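Local structure of Amy13K (Eubacterium rectale DSM 17629, 6B3P) at residues W121-D124 and A125-G129; V180-S184 and T185-L189. The protein probably helps a surface-anchored bacterial alpha-amylase grip starch through two family 26 carbohydrate-binding modules, each seen holding a malto-oligosaccharide. All blocks are in the same frame, centred on the assembly; numbering follows the deposited sequence.

Contact 1 of 2, residues W121-D124 and A125-G129; sequences WGAD and ASATG. With GLC (alpha-D-glucopyranose), chain D.
Asp124 carries its CG opposite the backbone N (chi1 177°), while Ser126 tucks OG between its own N and carbonyl carbon (chi1 69°). These torsions bring the Asp124 carboxylate and the Ser126 hydroxyl together. Asp124 OD2 accepts from Ser126 OG at 2.6 Å, on its anti lone pair. The same OD2 accepts from Ser126 N at 2.9 Å, and this donor comes from above the carboxylate plane. Two bonds to one residue fix the rotation of the carboxylate. The backbone closes the turn: Ala127 N donates to Asp124 O at 2.9 Å, from well above the carbonyl plane. Across the base of the turn, Ala123 CB meets Ala127 CB at 3.8 Å.

The turn is tied to its neighbours. Gln157 OE1 accepts from Asp124 N, and Ser126 OG is also bonded to Asp158 N. Gly122 O is bonded to Gln161 NE2.

Trp121, at the end of strand 116-121, stays apart from the turn and meets sugar. A glucose lies over one face of its indole, with GLC O5 3.8 Å above the ring plane and offset toward the rim. The closest atoms are Trp121 CH2 and GLC C2, at 3.9 Å. Tyr119 and Asn177 hydrogen-bond the glucose. With an alanine here the sugar would probably lose its flat apolar support and depend more heavily on those polar partners.

Asp124 to Ala127 thus form a type I beta turn with an Asx turn built on it. It lies just beyond an aromatic platform of the kind that starch-binding modules use to receive glucose rings.

Contact 2 of 2, residues V180-S184 and T185-L189; sequences VSVTS and TSTEL
This is a local, buried contact round the connection between strand 178-180 and strand 188-192. The two strands belong to different sheets of the second module, so the chain crosses from one sheet to the other here. The turn also meets the first module: Thr185 OG1 is bonded to Glu84, and Ser186 OG to His48.

Thr187, just past the tip, reaches back across the bend. With chi1 at -58°, its OG1 lies beside the backbone N and is directed at Thr183 and Ser184. OG1 accepts from Thr183 N at 3.1 Å. It donates to Ser184 O, also at 3.1 Å, from above the carbonyl plane. The methyl CG2 takes the other branch and approaches Ser181 O at 3.8 Å. Ser184 O has a second donor in a water, 2.7 Å away, and that water accepts from Thr187 N. Ser184 OG accepts from Ser186 N at 3.2 Å, which makes an ST turn at the tip.

Farther from the tip the contact turns apolar. Val180 CG1 meets Leu189 CD1 at 3.8 Å, and their side chains run at a slant to each other.

Three side-chain hydroxyl bonds and one bridging water hold the bend. Thr187 both gives and receives, so its hydroxyl fastens two backbone groups at once. The chemistry implies a mostly buried turn in which neutral hydroxyls and a water meet part of the polar backbone, while Asn162, Lys160 and strand 101-108 take other groups.

How the contacts relate
Contact 1 lies at the surface and contact 2 is buried, nearer the centre of the chain. Their centres are about 14 Å apart and they do not touch. Each is a local bend at the end of a strand of the same four-stranded antiparallel sheet: contact 1 continues from strand 116-121, and contact 2 leaves edge strand 178-180. Contact 1 heads for strand 139-141 of that sheet, whereas contact 2 passes to the mixed sheet. The chemistry differs too. A carboxylate organises the outer turn, a few residues on from the sugar-binding tryptophan. Neutral hydroxyls and a water organise the inner one, which faces the other module.

Contact 1 of 2, residues W121-D124 and A125-G129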
loop_
_atom_site.group_PDB
_atom_site.type_symbol
_atom_site.label_atom_id
_atom_site.label_comp_id
_atom_site.label_asym_id
_atom_site.label_seq_id
_atom_site.Cartn_x
_atom_site.Cartn_y
_atom_site.Cartn_z
ATOM N N TRP A 121 -9.425 -15.595 -3.147
ATOM C CA TRP A 121 -10.144 -15.807 -4.397
ATOM C C TRP A 121 -10.459 -14.483 -5.088
ATOM O O TRP A 121 -10.508 -13.432 -4.450
ATOM C CB TRP A 121 -11.439 -16.590 -4.152
ATOM C CG TRP A 121 -12.543 -15.810 -3.480
ATOM C CD1 TRP A 121 -13.650 -15.275 -4.079
ATOM C CD2 TRP A 121 -12.652 -15.494 -2.085
ATOM N NE1 TRP A 121 -14.434 -14.643 -3.146
ATOM C CE2 TRP A 121 -13.845 -14.763 -1.914
ATOM C CE3 TRP A 121 -11.856 -15.755 -0.966
ATOM C CZ2 TRP A 121 -14.260 -14.290 -0.670
ATOM C CZ3 TRP A 121 -12.270 -15.284 0.267
ATOM C CH2 TRP A 121 -13.462 -14.562 0.405
ATOM N N GLY A 122 -10.654 -14.548 -6.402
ATOM C CA GLY A 122 -11.079 -13.398 -7.181
ATOM C C GLY A 122 -9.960 -12.660 -7.894
ATOM O O GLY A 122 -10.216 -11.695 -8.614
ATOM N N ALA A 123 -8.723 -13.108 -7.705
ATOM C CA ALA A 123 -7.570 -12.433 -8.299
ATOM C C ALA A 123 -7.363 -12.848 -9.754
ATOM O O ALA A 123 -7.966 -13.810 -10.231
ATOM C CB ALA A 123 -6.314 -12.718 -7.486
ATOM N N ASP A 124 -6.512 -12.107 -10.458
ATOM C CA ASP A 124 -6.170 -12.427 -11.841
ATOM C C ASP A 124 -5.383 -13.736 -11.901
ATOM O O ASP A 124 -4.744 -14.128 -10.925
ATOM C CB ASP A 124 -5.366 -11.284 -12.470
ATOM C CG ASP A 124 -4.927 -11.588 -13.891
ATOM O OD1 ASP A 124 -5.791 -11.586 -14.794
ATOM O OD2 ASP A 124 -3.719 -11.815 -14.105
ATOM N N ALA A 125 -5.434 -14.406 -13.049
ATOM C CA ALA A 125 -4.756 -15.689 -13.233
ATOM C C ALA A 125 -3.243 -15.595 -13.026
ATOM O O ALA A 125 -2.589 -16.599 -12.744
ATOM C CB ALA A 125 -5.056 -16.238 -14.622
ATOM N N SER A 126 -2.691 -14.393 -13.170
ATOM C CA SER A 126 -1.251 -14.193 -13.018
ATOM C C SER A 126 -0.834 -14.134 -11.551
ATOM O O SER A 126 0.354 -14.029 -11.243
ATOM C CB SER A 126 -0.810 -12.907 -13.725
ATOM O OG SER A 126 -1.306 -11.759 -13.060
ATOM N N ALA A 127 -1.811 -14.207 -10.651
ATOM C CA ALA A 127 -1.565 -14.008 -9.226
ATOM C C ALA A 127 -0.603 -15.041 -8.639
ATOM O O ALA A 127 -0.666 -16.226 -8.969
ATOM C CB ALA A 127 -2.884 -14.030 -8.458
ATOM N N THR A 128 0.292 -14.568 -7.774
ATOM C CA THR A 128 1.162 -15.440 -6.992
ATOM C C THR A 128 1.114 -15.008 -5.533
ATOM O O THR A 128 0.919 -13.833 -5.233
ATOM C CB THR A 128 2.620 -15.412 -7.491
ATOM O OG1 THR A 128 3.170 -14.103 -7.300
ATOM C CG2 THR A 128 2.693 -15.783 -8.964
ATOM N N GLY A 129 1.298 -15.967 -4.633
ATOM C CA GLY A 129 1.203 -15.717 -3.207
ATOM C C GLY A 129 0.735 -16.964 -2.480
ATOM O O GLY A 129 0.369 -17.954 -3.113
HETATM C C1 GLC D . -15.259 -18.244 1.305
HETATM C C2 GLC D . -16.222 -17.119 1.564
HETATM C C3 GLC D . -17.374 -17.175 0.592
HETATM C C4 GLC D . -16.868 -17.241 -0.821
HETATM C C5 GLC D . -15.920 -18.402 -0.968
HETATM C C6 GLC D . -15.371 -18.503 -2.374
HETATM O O2 GLC D . -16.663 -17.172 2.895
HETATM O O3 GLC D . -18.165 -16.036 0.731
HETATM O O4 GLC D . -17.965 -17.300 -1.724
HETATM O O5 GLC D . -14.870 -18.240 -0.048
HETATM O O6 GLC D . -14.547 -19.622 -2.573
#

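Contact 2 of 2, residues V180-S184 and T185-L189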
loop_
_atom_site.group_PDB
_atom_site.type_symbol
_atom_site.label_atom_id
_atom_site.label_comp_id
_atom_site.label_asym_id
_atom_site.label_seq_id
_atom_site.Cartn_x
_atom_site.Cartn_y
_atom_site.Cartn_z
ATOM N N VAL A 180 -10.503 -6.737 -0.780
ATOM C CA VAL A 180 -9.304 -5.943 -1.025
ATOM C C VAL A 180 -9.455 -5.081 -2.273
ATOM O O VAL A 180 -9.565 -5.598 -3.386
ATOM C CB VAL A 180 -8.058 -6.848 -1.175
ATOM C CG1 VAL A 180 -6.803 -6.021 -1.458
ATOM C CG2 VAL A 180 -7.869 -7.697 0.076
ATOM N N SER A 181 -9.467 -3.767 -2.074
ATOM C CA SER A 181 -9.390 -2.821 -3.180
ATOM C C SER A 181 -7.933 -2.474 -3.455
ATOM O O SER A 181 -7.269 -1.853 -2.624
ATOM C CB SER A 181 -10.186 -1.550 -2.874
ATOM O OG SER A 181 -11.571 -1.828 -2.762
ATOM N N VAL A 182 -7.437 -2.884 -4.617
ATOM C CA VAL A 182 -6.075 -2.558 -5.027
ATOM C C VAL A 182 -6.060 -1.146 -5.606
ATOM O O VAL A 182 -6.607 -0.901 -6.681
ATOM C CB VAL A 182 -5.530 -3.572 -6.061
ATOM C CG1 VAL A 182 -4.093 -3.234 -6.441
ATOM C CG2 VAL A 182 -5.614 -4.992 -5.503
ATOM N N THR A 183 -5.434 -0.225 -4.878
ATOM C CA THR A 183 -5.448 1.194 -5.223
ATOM C C THR A 183 -4.108 1.670 -5.778
ATOM O O THR A 183 -3.966 2.831 -6.160
ATOM C CB THR A 183 -5.809 2.050 -3.994
ATOM O OG1 THR A 183 -4.923 1.734 -2.912
ATOM C CG2 THR A 183 -7.248 1.784 -3.567
ATOM N N SER A 184 -3.127 0.774 -5.824
ATOM C CA SER A 184 -1.804 1.116 -6.335
ATOM C C SER A 184 -0.957 -0.140 -6.496
ATOM O O SER A 184 -1.384 -1.234 -6.132
ATOM C CB SER A 184 -1.103 2.097 -5.398
ATOM O OG SER A 184 -0.558 1.425 -4.277
ATOM N N THR A 185 0.248 0.027 -7.034
ATOM C CA THR A 185 1.164 -1.091 -7.235
ATOM C C THR A 185 1.782 -1.589 -5.925
ATOM O O THR A 185 2.456 -2.620 -5.905
ATOM C CB THR A 185 2.303 -0.711 -8.202
ATOM O OG1 THR A 185 2.942 0.489 -7.747
ATOM C CG2 THR A 185 1.764 -0.488 -9.606
ATOM N N SER A 186 1.561 -0.853 -4.841
ATOM C CA SER A 186 2.085 -1.238 -3.531
ATOM C C SER A 186 1.043 -1.005 -2.436
ATOM O O SER A 186 1.303 -0.320 -1.446
ATOM C CB SER A 186 3.367 -0.466 -3.219
ATOM O OG SER A 186 3.138 0.932 -3.255
ATOM N N THR A 187 -0.136 -1.587 -2.624
ATOM C CA THR A 187 -1.225 -1.459 -1.664
ATOM C C THR A 187 -0.915 -2.247 -0.395
ATOM O O THR A 187 -0.472 -3.394 -0.462
ATOM C CB THR A 187 -2.558 -1.952 -2.259
ATOM O OG1 THR A 187 -2.863 -1.203 -3.440
ATOM C CG2 THR A 187 -3.705 -1.804 -1.256
ATOM N N GLU A 188 -1.153 -1.626 0.755
ATOM C CA GLU A 188 -0.881 -2.254 2.041
ATOM C C GLU A 188 -2.084 -2.129 2.975
ATOM O O GLU A 188 -2.681 -1.058 3.089
ATOM C CB GLU A 188 0.358 -1.630 2.687
ATOM C CG GLU A 188 0.853 -2.371 3.921
ATOM C CD GLU A 188 2.154 -1.807 4.456
ATOM O OE1 GLU A 188 2.480 -0.646 4.133
ATOM O OE2 GLU A 188 2.853 -2.528 5.200
ATOM N N LEU A 189 -2.429 -3.229 3.639
ATOM C CA LEU A 189 -3.574 -3.264 4.547
ATOM C C LEU A 189 -3.232 -3.957 5.864
ATOM O O LEU A 189 -2.321 -4.781 5.924
ATOM C CB LEU A 189 -4.753 -3.981 3.887
ATOM C CG LEU A 189 -5.281 -3.375 2.587
ATOM C CD1 LEU A 189 -6.233 -4.345 1.909
ATOM C CD2 LEU A 189 -5.971 -2.048 2.855
HETATM O O HOH W 1 -0.750 -3.490 -4.738
#